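Local coordinates for periplasmic solute binding protein (Candidatus liberibacter, PDB 4CL2) that binds manganese or zinc ions in the periplasm and probably hands them to an ABC-type metal importer of the inner membrane, at residues E221-D226 and Y245-S250; D16-I21 and K123-L128; M109-A114 and N149-L154. All coordinates share one frame; numbering follows the deposited sequence.

Contact 1: residues E221-D226 and Y245-S250. With MN (manganese (II) ion), chain L; SO4 (sulfate ion), chain F.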
loop_
_atom_site.group_PDB
_atom_site.type_symbol
_atom_site.label_atom_id
_atom_site.label_comp_id
_atom_site.label_asym_id
_atom_site.label_seq_id
_atom_site.Cartn_x
_atom_site.Cartn_y
_atom_site.Cartn_z
ATOM N N GLU A 221 0.663 5.992 11.662
ATOM C CA GLU A 221 0.712 4.733 11.022
ATOM C C GLU A 221 1.617 3.711 11.737
ATOM O O GLU A 221 2.416 4.060 12.570
ATOM C CB GLU A 221 1.054 4.885 9.533
ATOM C CG GLU A 221 0.091 5.854 8.807
ATOM C CD GLU A 221 0.511 7.332 8.832
ATOM O OE1 GLU A 221 1.595 7.623 8.472
ATOM O OE2 GLU A 221 -0.274 8.194 9.192
ATOM N N SER A 222 1.456 2.447 11.375
ATOM C CA SER A 222 1.974 1.357 12.246
ATOM C C SER A 222 3.503 1.268 12.207
ATOM O O SER A 222 4.113 0.746 13.147
ATOM C CB SER A 222 1.398 0.005 11.851
ATOM O OG SER A 222 1.793 -0.399 10.514
ATOM N N THR A 223 4.118 1.873 11.208
ATOM C CA THR A 223 5.598 1.894 11.159
ATOM C C THR A 223 6.236 3.220 11.465
ATOM O O THR A 223 7.431 3.358 11.259
ATOM C CB THR A 223 6.103 1.364 9.830
ATOM O OG1 THR A 223 5.784 2.253 8.745
ATOM C CG2 THR A 223 5.452 0.024 9.558
ATOM N N ASN A 224 5.482 4.190 11.958
ATOM C CA ASN A 224 6.080 5.454 12.360
ATOM C C ASN A 224 5.646 5.883 13.722
ATOM O O ASN A 224 4.900 5.179 14.370
ATOM C CB ASN A 224 5.894 6.521 11.261
ATOM C CG ASN A 224 4.450 6.828 10.962
ATOM O OD1 ASN A 224 3.587 6.794 11.844
ATOM N ND2 ASN A 224 4.183 7.187 9.718
ATOM N N SER A 225 6.254 6.952 14.253
ATOM C CA SER A 225 5.883 7.493 15.516
ATOM C C SER A 225 4.554 8.220 15.502
ATOM O O SER A 225 4.206 8.920 14.532
ATOM C CB SER A 225 6.990 8.472 16.020
ATOM O OG SER A 225 6.622 9.067 17.234
ATOM N N ASP A 226 3.830 8.094 16.619
ATOM C CA ASP A 226 2.621 8.869 16.850
ATOM C C ASP A 226 2.840 10.262 17.382
ATOM O O ASP A 226 1.895 11.002 17.552
ATOM C CB ASP A 226 1.600 8.116 17.730
ATOM C CG ASP A 226 2.047 7.906 19.165
ATOM O OD1 ASP A 226 3.100 8.415 19.609
ATOM O OD2 ASP A 226 1.265 7.290 19.913
ATOM N N TYR A 245 -2.818 0.976 9.394
ATOM C CA TYR A 245 -1.852 0.000 8.781
ATOM C C TYR A 245 -1.849 0.280 7.281
ATOM O O TYR A 245 -2.882 0.157 6.542
ATOM C CB TYR A 245 -2.303 -1.455 9.031
ATOM C CG TYR A 245 -2.011 -1.892 10.426
ATOM C CD1 TYR A 245 -2.797 -1.500 11.449
ATOM C CD2 TYR A 245 -0.862 -2.620 10.699
ATOM C CE1 TYR A 245 -2.518 -1.845 12.745
ATOM C CE2 TYR A 245 -0.564 -2.950 12.009
ATOM C CZ TYR A 245 -1.395 -2.559 13.002
ATOM O OH TYR A 245 -1.160 -2.862 14.347
ATOM N N VAL A 246 -0.690 0.706 6.779
ATOM C CA VAL A 246 -0.544 1.136 5.380
ATOM C C VAL A 246 0.720 0.634 4.661
ATOM O O VAL A 246 0.641 0.284 3.482
ATOM C CB VAL A 246 -0.649 2.655 5.210
ATOM C CG1 VAL A 246 -1.987 3.180 5.677
ATOM C CG2 VAL A 246 0.471 3.376 5.921
ATOM N N ASP A 247 1.864 0.540 5.346
ATOM C CA ASP A 247 3.152 0.312 4.665
ATOM C C ASP A 247 3.616 -1.128 4.687
ATOM O O ASP A 247 4.556 -1.462 3.985
ATOM C CB ASP A 247 4.230 1.182 5.283
ATOM C CG ASP A 247 4.125 2.641 4.849
ATOM O OD1 ASP A 247 3.489 2.887 3.822
ATOM O OD2 ASP A 247 4.661 3.487 5.595
ATOM N N SER A 248 3.012 -1.954 5.544
ATOM C CA SER A 248 3.389 -3.352 5.722
ATOM C C SER A 248 2.202 -4.081 6.258
ATOM O O SER A 248 1.425 -3.506 7.016
ATOM C CB SER A 248 4.519 -3.413 6.746
ATOM O OG SER A 248 4.883 -4.753 7.082
ATOM N N LEU A 249 2.064 -5.349 5.931
ATOM C CA LEU A 249 1.150 -6.204 6.679
ATOM C C LEU A 249 1.593 -6.252 8.136
ATOM O O LEU A 249 2.810 -6.094 8.442
ATOM C CB LEU A 249 1.143 -7.624 6.119
ATOM C CG LEU A 249 0.705 -7.654 4.650
ATOM C CD1 LEU A 249 0.651 -9.066 4.221
ATOM C CD2 LEU A 249 -0.642 -6.992 4.409
ATOM N N SER A 250 0.642 -6.492 9.050
ATOM C CA SER A 250 0.988 -6.668 10.435
ATOM C C SER A 250 1.606 -8.049 10.606
ATOM O O SER A 250 1.567 -8.867 9.690
ATOM C CB SER A 250 -0.257 -6.572 11.335
ATOM O OG SER A 250 -1.140 -7.672 11.152
HETATM MN MN MN L . 5.401 4.357 3.169
HETATM S S SO4 F . 2.253 -5.407 14.069
HETATM O O1 SO4 F . 2.041 -3.983 13.818
HETATM O O2 SO4 F . 3.258 -5.408 15.160
HETATM O O3 SO4 F . 2.806 -6.115 12.920
HETATM O O4 SO4 F . 1.055 -6.093 14.638
HETATM O O HOH W 1 1.887 1.065 8.320
HETATM O O HOH W 2 2.334 -2.697 9.588
HETATM O O HOH W 3 3.424 3.160 8.515
#
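Segment 221-226, which starts at the last residue of strand 217-221, and loop 245-250, just past the parallel strand 239-244, run closest at Ser222 and Tyr245, whose CA atoms are 5.3 Å apart, and diverge slightly at Thr223 and Asp247. The first segment opens with a type I beta turn from Glu221 to Asn224. Ser222 lays its CB over one face of the Tyr245 ring in a CH-pi contact, 3.8 Å from CB to ring centroid and displaced toward the CD2-CE2 rim. Its OG, set between the backbone N and the carbonyl carbon (chi1 64°), also reaches two waters. One accepts from Asp247 N, the other donates to Ser248 O, so a single hydroxyl bridges to the opposite loop twice. A third water joins Thr223 OG1 to Asp247 OD2, which lie 3.6 Å apart. Glu221 folds its CG against Val246 CG2 at 3.8 Å, and its carboxylate turns back: OE1 accepts from Asn224 ND2 at 2.9 Å, from above the carboxylate plane, and from Glu172 N, while OE2 accepts from Ser171 N. Asn224 returns the grip, its OD1 accepting from Glu221 N at 3.0 Å. Glu221 is thus a second-shell residue and probably positions the metal ligand Glu172. Asp247 meets manganese through OD1 at 2.5 Å, with OD2 at a longer 2.7 Å; His106 and Glu172 also bind the ion. Loops at the C-terminal ends of parallel strands converge on a metal in the interlobe cleft, as in the metal-binding proteins of solute-binding family 9.

Contact 2: residues D16-I21 and K123-L128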
loop_
_atom_site.group_PDB
_atom_site.type_symbol
_atom_site.label_atom_id
_atom_site.label_comp_id
_atom_site.label_asym_id
_atom_site.label_seq_id
_atom_site.Cartn_x
_atom_site.Cartn_y
_atom_site.Cartn_z
ATOM N N ASP A 16 1.182 -11.134 -0.548
ATOM C CA ASP A 16 -0.117 -11.644 -0.138
ATOM C C ASP A 16 -1.137 -11.612 -1.291
ATOM O O ASP A 16 -1.936 -12.563 -1.492
ATOM C CB ASP A 16 -0.651 -10.851 1.065
ATOM C CG ASP A 16 -1.980 -11.369 1.517
ATOM O OD1 ASP A 16 -2.050 -12.454 2.130
ATOM O OD2 ASP A 16 -2.990 -10.711 1.211
ATOM N N ILE A 17 -1.091 -10.549 -2.097
ATOM C CA ILE A 17 -1.970 -10.469 -3.288
ATOM C C ILE A 17 -1.660 -11.620 -4.207
ATOM O O ILE A 17 -2.537 -12.352 -4.683
ATOM C CB ILE A 17 -1.777 -9.132 -4.014
ATOM C CG1 ILE A 17 -2.359 -8.003 -3.181
ATOM C CG2 ILE A 17 -2.522 -9.170 -5.372
ATOM C CD1 ILE A 17 -1.872 -6.653 -3.623
ATOM N N THR A 18 -0.367 -11.824 -4.429
ATOM C CA THR A 18 0.045 -12.907 -5.350
ATOM C C THR A 18 -0.374 -14.304 -4.856
ATOM O O THR A 18 -0.870 -15.138 -5.628
ATOM C CB THR A 18 1.557 -12.851 -5.525
ATOM O OG1 THR A 18 1.925 -11.538 -5.976
ATOM C CG2 THR A 18 2.003 -13.838 -6.592
ATOM N N GLN A 19 -0.242 -14.548 -3.566
ATOM C CA GLN A 19 -0.690 -15.808 -2.988
ATOM C C GLN A 19 -2.150 -16.035 -3.211
ATOM O O GLN A 19 -2.561 -17.162 -3.440
ATOM C CB GLN A 19 -0.370 -15.849 -1.494
ATOM C CG GLN A 19 -0.771 -17.122 -0.770
ATOM C CD GLN A 19 -0.057 -18.375 -1.286
ATOM O OE1 GLN A 19 1.057 -18.330 -1.794
ATOM N NE2 GLN A 19 -0.731 -19.499 -1.180
ATOM N N ASN A 20 -2.959 -14.987 -3.176
ATOM C CA ASN A 20 -4.381 -15.197 -3.405
ATOM C C ASN A 20 -4.736 -15.496 -4.850
ATOM O O ASN A 20 -5.756 -16.135 -5.143
ATOM C CB ASN A 20 -5.152 -13.984 -2.939
ATOM C CG ASN A 20 -5.391 -14.029 -1.465
ATOM O OD1 ASN A 20 -6.284 -14.744 -0.969
ATOM N ND2 ASN A 20 -4.558 -13.339 -0.727
ATOM N N ILE A 21 -3.900 -15.047 -5.781
ATOM C CA ILE A 21 -4.136 -15.334 -7.187
ATOM C C ILE A 21 -3.558 -16.703 -7.561
ATOM O O ILE A 21 -4.146 -17.426 -8.344
ATOM C CB ILE A 21 -3.611 -14.191 -8.072
ATOM C CG1 ILE A 21 -4.296 -12.825 -7.716
ATOM C CG2 ILE A 21 -3.759 -14.488 -9.552
ATOM C CD1 ILE A 21 -3.432 -11.656 -8.071
ATOM N N LYS A 123 -2.012 -11.294 -15.014
ATOM C CA LYS A 123 -1.422 -11.286 -16.339
ATOM C C LYS A 123 -0.011 -11.818 -16.327
ATOM O O LYS A 123 0.360 -12.625 -17.185
ATOM C CB LYS A 123 -1.506 -9.837 -16.896
ATOM C CG LYS A 123 -1.003 -9.763 -18.320
ATOM C CD LYS A 123 -1.106 -8.340 -18.902
ATOM C CE LYS A 123 -2.027 -7.360 -18.224
ATOM N NZ LYS A 123 -1.809 -6.006 -18.864
ATOM N N ALA A 124 0.790 -11.380 -15.349
ATOM C CA ALA A 124 2.171 -11.852 -15.276
ATOM C C ALA A 124 2.288 -13.342 -14.944
ATOM O O ALA A 124 3.109 -14.058 -15.520
ATOM C CB ALA A 124 2.939 -10.987 -14.277
ATOM N N LEU A 125 1.481 -13.822 -14.019
ATOM C CA LEU A 125 1.467 -15.237 -13.672
ATOM C C LEU A 125 1.072 -16.087 -14.862
ATOM O O LEU A 125 1.674 -17.117 -15.094
ATOM C CB LEU A 125 0.491 -15.494 -12.531
ATOM C CG LEU A 125 0.944 -15.031 -11.139
ATOM C CD1 LEU A 125 -0.218 -15.143 -10.150
ATOM C CD2 LEU A 125 2.157 -15.809 -10.600
ATOM N N THR A 126 0.128 -15.582 -15.642
ATOM C CA THR A 126 -0.399 -16.313 -16.801
ATOM C C THR A 126 0.685 -16.384 -17.890
ATOM O O THR A 126 0.876 -17.432 -18.528
ATOM C CB THR A 126 -1.752 -15.705 -17.255
ATOM O OG1 THR A 126 -2.692 -15.754 -16.183
ATOM C CG2 THR A 126 -2.299 -16.359 -18.497
ATOM N N ALA A 127 1.434 -15.307 -18.080
ATOM C CA ALA A 127 2.512 -15.315 -19.066
ATOM C C ALA A 127 3.641 -16.260 -18.637
ATOM O O ALA A 127 4.259 -16.927 -19.474
ATOM C CB ALA A 127 3.048 -13.934 -19.265
ATOM N N LEU A 128 3.923 -16.277 -17.338
ATOM C CA LEU A 128 4.917 -17.159 -16.782
ATOM C C LEU A 128 4.504 -18.633 -16.884
ATOM O O LEU A 128 5.357 -19.502 -17.158
ATOM C CB LEU A 128 5.187 -16.817 -15.310
ATOM C CG LEU A 128 6.160 -17.702 -14.508
ATOM C CD1 LEU A 128 7.596 -17.518 -15.036
ATOM C CD2 LEU A 128 6.018 -17.419 -13.015
#
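Ile21 and Leu125 join helix 12-22 to helix 111-128 beside the four-stranded parallel sheet of the N-terminal, Rossmann-like lobe. Helix 12-22 forms the connection of a beta-alpha-beta crossover, leading from strand 6-9 to the neighbouring parallel strand 27-30. The two helical segments approach most closely at these residues, with 8.6 Å between Ile21 CA and Leu125 CA, and only side chains bridge the distance.

Apolar contact carries the junction. Both residues point their CB toward the opposite helix. The branch of Leu125 that does the touching is CD1: it lies 3.7 Å from Ile21 CG2 and 4.1 Å from Ile21 CB, thus resting on the branched base of the isoleucine. Ile21 turns CG2 opposite its own backbone N while CG1 lies beside that N (chi1 -59°), which presents the CG2 methyl to the leucine. One turn earlier, Thr18 adds its methyl more loosely, CG2 standing 4.4 Å from the same Leu125 CD1. A single leucine methyl therefore meets two residues spaced i and i+3 on the facing helix. All three side chains are buried, and Ile121, a turn before Leu125, extends the apolar layer by packing on Ile17, Thr18 and Ile21. Leu58 of strand 56-59 also touches Thr18, tying this layer to the sheet.

The polar groups of segment 16-21 bond within their own helix or to other parts of the chain, not to segment 123-128. Thr18 OG1 bonds Ile14 O, and Ile21 O accepts from Asn139 ND2 of helix 133-158. Asp16 O takes two donors, Asn20 N at 3.1 Å and the side-chain Asn20 ND2 at 2.8 Å, which reach it from opposite faces of the carbonyl plane.

Contact 3: residues M109-A114 and N149-L154. With SO4 (sulfate ion), chain E.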
loop_
_atom_site.group_PDB
_atom_site.type_symbol
_atom_site.label_atom_id
_atom_site.label_comp_id
_atom_site.label_asym_id
_atom_site.label_seq_id
_atom_site.Cartn_x
_atom_site.Cartn_y
_atom_site.Cartn_z
ATOM N N MET A 109 -3.396 1.643 -1.590
ATOM C CA MET A 109 -4.417 2.134 -0.644
ATOM C C MET A 109 -5.580 2.737 -1.448
ATOM O O MET A 109 -5.725 3.938 -1.561
ATOM C CB MET A 109 -3.865 3.145 0.344
ATOM C CG MET A 109 -2.800 2.602 1.254
ATOM S SD MET A 109 -3.291 1.228 2.279
ATOM C CE MET A 109 -4.673 1.900 3.219
ATOM N N SER A 110 -6.311 1.869 -2.130
ATOM C CA SER A 110 -7.329 2.275 -3.073
ATOM C C SER A 110 -8.058 1.015 -3.525
ATOM O O SER A 110 -7.456 -0.021 -3.824
ATOM C CB SER A 110 -6.729 3.005 -4.288
ATOM O OG SER A 110 -7.492 2.944 -5.485
ATOM N N LEU A 111 -9.361 1.142 -3.635
ATOM C CA LEU A 111 -10.213 0.023 -4.072
ATOM C C LEU A 111 -10.007 -0.173 -5.574
ATOM O O LEU A 111 -9.817 -1.290 -6.038
ATOM C CB LEU A 111 -11.707 0.294 -3.705
ATOM C CG LEU A 111 -12.707 -0.754 -4.291
ATOM C CD1 LEU A 111 -12.326 -2.098 -3.775
ATOM C CD2 LEU A 111 -14.079 -0.306 -3.773
ATOM N N THR A 112 -10.025 0.896 -6.349
ATOM C CA THR A 112 -9.808 0.792 -7.787
ATOM C C THR A 112 -8.458 0.182 -8.043
ATOM O O THR A 112 -8.290 -0.708 -8.900
ATOM C CB THR A 112 -9.864 2.171 -8.456
ATOM O OG1 THR A 112 -11.169 2.722 -8.232
ATOM C CG2 THR A 112 -9.590 2.070 -9.895
ATOM N N ASN A 113 -7.443 0.665 -7.338
ATOM C CA ASN A 113 -6.117 0.164 -7.597
ATOM C C ASN A 113 -5.874 -1.264 -7.179
ATOM O O ASN A 113 -5.091 -1.963 -7.785
ATOM C CB ASN A 113 -5.063 1.096 -7.001
ATOM C CG ASN A 113 -5.082 2.495 -7.623
ATOM O OD1 ASN A 113 -5.648 2.730 -8.691
ATOM N ND2 ASN A 113 -4.410 3.451 -6.974
ATOM N N ALA A 114 -6.521 -1.724 -6.120
ATOM C CA ALA A 114 -6.428 -3.127 -5.741
ATOM C C ALA A 114 -6.741 -3.968 -6.954
ATOM O O ALA A 114 -6.075 -4.965 -7.214
ATOM C CB ALA A 114 -7.427 -3.416 -4.600
ATOM N N ASN A 149 -16.329 -6.990 -2.004
ATOM C CA ASN A 149 -17.367 -7.304 -1.039
ATOM C C ASN A 149 -17.050 -6.788 0.333
ATOM O O ASN A 149 -17.948 -6.331 1.052
ATOM C CB ASN A 149 -17.632 -8.801 -1.023
ATOM C CG ASN A 149 -18.368 -9.257 -2.248
ATOM O OD1 ASN A 149 -19.046 -8.464 -2.895
ATOM N ND2 ASN A 149 -18.276 -10.563 -2.562
ATOM N N SER A 150 -15.796 -6.810 0.726
ATOM C CA SER A 150 -15.403 -6.269 2.030
ATOM C C SER A 150 -15.265 -4.783 2.109
ATOM O O SER A 150 -15.523 -4.196 3.173
ATOM C CB SER A 150 -14.056 -6.813 2.562
ATOM O OG SER A 150 -14.207 -8.162 2.958
ATOM N N ILE A 151 -14.766 -4.195 1.026
ATOM C CA ILE A 151 -14.317 -2.832 1.042
ATOM C C ILE A 151 -15.394 -1.890 0.520
ATOM O O ILE A 151 -15.596 -0.767 1.052
ATOM C CB ILE A 151 -12.979 -2.660 0.267
ATOM C CG1 ILE A 151 -11.894 -3.529 0.866
ATOM C CG2 ILE A 151 -12.568 -1.198 0.202
ATOM C CD1 ILE A 151 -11.758 -3.398 2.383
ATOM N N LEU A 152 -16.147 -2.313 -0.480
ATOM C CA LEU A 152 -17.188 -1.407 -0.954
ATOM C C LEU A 152 -18.164 -0.899 0.042
ATOM O O LEU A 152 -18.507 0.307 0.040
ATOM C CB LEU A 152 -17.859 -2.038 -2.212
ATOM C CG LEU A 152 -18.800 -1.111 -2.905
ATOM C CD1 LEU A 152 -18.153 0.201 -3.417
ATOM C CD2 LEU A 152 -19.409 -1.860 -4.076
ATOM N N PRO A 153 -18.653 -1.723 1.018
ATOM C CA PRO A 153 -19.540 -1.136 1.988
ATOM C C PRO A 153 -18.949 -0.004 2.858
ATOM O O PRO A 153 -19.638 0.897 3.297
ATOM C CB PRO A 153 -19.989 -2.365 2.853
ATOM C CG PRO A 153 -19.697 -3.554 2.027
ATOM C CD PRO A 153 -18.589 -3.205 1.080
ATOM N N LEU A 154 -17.649 -0.066 3.055
ATOM C CA LEU A 154 -16.910 0.986 3.799
ATOM C C LEU A 154 -16.862 2.289 2.952
ATOM O O LEU A 154 -17.142 3.380 3.454
ATOM C CB LEU A 154 -15.532 0.522 4.088
ATOM C CG LEU A 154 -15.514 -0.682 5.070
ATOM C CD1 LEU A 154 -14.094 -1.210 5.214
ATOM C CD2 LEU A 154 -16.045 -0.231 6.406
HETATM S S SO4 E . -16.499 -8.582 5.672
HETATM O O1 SO4 E . -17.098 -7.352 6.197
HETATM O O2 SO4 E . -15.103 -8.292 5.341
HETATM O O3 SO4 E . -17.261 -8.982 4.467
HETATM O O4 SO4 E . -16.556 -9.686 6.630
#
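Leu111, in the first turn of helix 111-128, pushes its side chain against Ile151 and Leu152 of helix 133-158. The nearest backbone pair is Leu111 CA and Ile151 CA, 7.2 Å apart. From CB, directed at the other helix, the chain continues to CG, held opposite the backbone N (chi1 173°), and there forks between two partners. CD1 goes to Ile151, lying 4.1 Å from both CB and CG2, so this methyl sits alongside the base of the isoleucine, the two side chains passing antiparallel, side by side; the CD1 end of Ile151 leads away. CD2 takes the other direction and meets the Leu152 CD1 methyl at 4.1 Å, nearer the surface. Both methyls of Leu111 thus make light van der Waals contacts, with two consecutive residues of the partner helix, the first buried and the second exposed.

Just before Leu111, Ser110 is the N-cap: its OG accepts from Asn113 N at 2.9 Å in a nearly straight bond (165°), and the same OG is hydrogen-bonded to Asp181 OD2. Pro153, lacking an N-H, accompanies a kink in the partner helix just beyond the contact. Ser150 OG turns to a sulfate ion, which Arg264 also holds. Around the junction, helix 259-274 packs on both partners, with Tyr259 against Ala114, Leu267 against Ile151 and Thr268 against Leu154, so three helices come together here.

Contact 1 contributes Asp247 to the manganese site, which His106 and Glu172 complete, whereas contacts 2 and 3 are helix-helix contacts away from it. Contact 3 touches contact 1 through Met109, whose CE packs 3.9 Å from CG1 of Val246, the residue just before the manganese ligand Asp247; their centres are 19 Å apart. Contact 2 reaches contact 1 from another part of the fold, with Asp16 CB 3.9 Å from Leu249 CD1, though the centres are 25 Å apart. Contacts 2 and 3 share helix 111-128, near its end and its beginning respectively, and their nearest atoms remain about 6 Å apart. Loop 245-250, which carries Asp247, thus touches one segment of each of the other two contacts.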